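Local coordinates for beta-lactamase (PDB 5GS8) that hydrolyses beta-lactam antibiotics as a class A extended-spectrum beta-lactamase, opening the lactam ring with water to give a substituted beta-amino acid, at the interface of chains A and B. Numbering follows the deposited sequence. Chains: chain A/B, Beta-lactamase.

The interface of chains A and B. Residues chain A 76, 81, 92; chain B 199, 201, 261.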
loop_
_atom_site.group_PDB
_atom_site.type_symbol
_atom_site.label_atom_id
_atom_site.label_comp_id
_atom_site.label_asym_id
_atom_site.label_seq_id
_atom_site.Cartn_x
_atom_site.Cartn_y
_atom_site.Cartn_z
ATOM N N LYS A 76 10.772 12.417 -4.165
ATOM C CA LYS A 76 9.353 12.183 -3.944
ATOM C C LYS A 76 8.801 11.170 -4.986
ATOM O O LYS A 76 7.971 10.320 -4.647
ATOM C CB LYS A 76 8.595 13.513 -3.971
ATOM C CG LYS A 76 7.073 13.381 -3.948
ATOM C CD LYS A 76 6.571 12.900 -2.604
ATOM C CE LYS A 76 5.038 13.023 -2.537
ATOM N NZ LYS A 76 4.403 12.674 -3.842
ATOM N N PRO A 81 2.492 6.617 -4.522
ATOM C CA PRO A 81 1.255 6.486 -3.765
ATOM C C PRO A 81 0.495 5.197 -4.065
ATOM O O PRO A 81 0.764 4.499 -5.047
ATOM C CB PRO A 81 0.457 7.704 -4.244
ATOM C CG PRO A 81 0.770 7.706 -5.697
ATOM C CD PRO A 81 2.275 7.420 -5.737
ATOM N N PRO A 92 6.181 11.929 3.883
ATOM C CA PRO A 92 5.269 12.180 2.795
ATOM C C PRO A 92 5.701 13.198 1.753
ATOM O O PRO A 92 5.215 13.123 0.618
ATOM C CB PRO A 92 3.978 12.615 3.504
ATOM C CG PRO A 92 4.419 13.061 4.841
ATOM C CD PRO A 92 5.618 12.259 5.194
ATOM N N PRO B 199 1.390 16.469 -0.607
ATOM C CA PRO B 199 1.875 17.825 -0.278
ATOM C C PRO B 199 2.345 18.637 -1.484
ATOM O O PRO B 199 2.452 19.865 -1.381
ATOM C CB PRO B 199 3.026 17.547 0.694
ATOM C CG PRO B 199 3.512 16.186 0.292
ATOM C CD PRO B 199 2.245 15.407 -0.032
ATOM N N ARG B 201 0.650 18.558 -4.437
ATOM C CA ARG B 201 -0.505 18.683 -5.345
ATOM C C ARG B 201 -1.168 20.059 -5.159
ATOM O O ARG B 201 -0.506 21.056 -5.420
ATOM C CB ARG B 201 -1.435 17.481 -5.181
ATOM C CG ARG B 201 -0.740 16.160 -5.515
ATOM C CD ARG B 201 -1.665 14.962 -5.467
ATOM N NE ARG B 201 -0.907 13.718 -5.614
ATOM C CZ ARG B 201 -1.444 12.509 -5.746
ATOM N NH1 ARG B 201 -2.750 12.361 -5.854
ATOM N NH2 ARG B 201 -0.670 11.457 -5.871
ATOM N N GLU B 261 1.547 15.462 -10.649
ATOM C CA GLU B 261 1.390 16.300 -9.456
ATOM C C GLU B 261 1.540 17.774 -9.782
ATOM O O GLU B 261 0.842 18.609 -9.242
ATOM C CB GLU B 261 2.355 15.896 -8.353
ATOM C CG GLU B 261 2.124 14.475 -7.889
ATOM C CD GLU B 261 2.719 14.203 -6.526
ATOM O OE1 GLU B 261 3.942 14.089 -6.419
ATOM O OE2 GLU B 261 1.948 13.948 -5.582
#
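A:Lys76 reaches B:Glu261 with CG anti to its own backbone N (chi1 172°) and kinks at chi2 and again at chi4, which turns the ammonium group towards chain B. B:Glu261, on helix 257-276, has CG anti to its carbonyl carbon (chi1 -62°), beside its backbone N, and runs out straight beyond it; the two side chains cross at about a right angle. The result is a salt bridge: NZ of A:Lys76 donates to the carboxylate oxygen OE1 of B:Glu261 at 3.0 Å, on the syn lone pair. A weak hydrogen bond runs from NZ of A:Lys76 to OE2 of B:Glu261, at 3.3 Å.

B:Arg201, of the same chain as the glutamate, flanks the carboxylate on its OE2 side. NE of B:Arg201 gives OE2 of B:Glu261 a nearly straight hydrogen bond (2.9 Å, 178° at H), in the guanidinium plane and on the anti lone pair. This second-shell bond probably limits how the carboxylate can turn and keeps OE1 towards the lysine; the two cations should together stabilise the negative charge. The guanidinium NH2 of B:Arg201 also lies 4.0 Å from the ring carbon CG of A:Pro81. Further along, ring carbon CG of B:Pro199 packs on the backbone O of A:Pro92 at 3.5 Å.

The patch hides little surface, and the two-fold repeats it with the chains exchanged. It pairs charges across the dimer of the crystal, though the structure alone does not show whether the enzyme works as one.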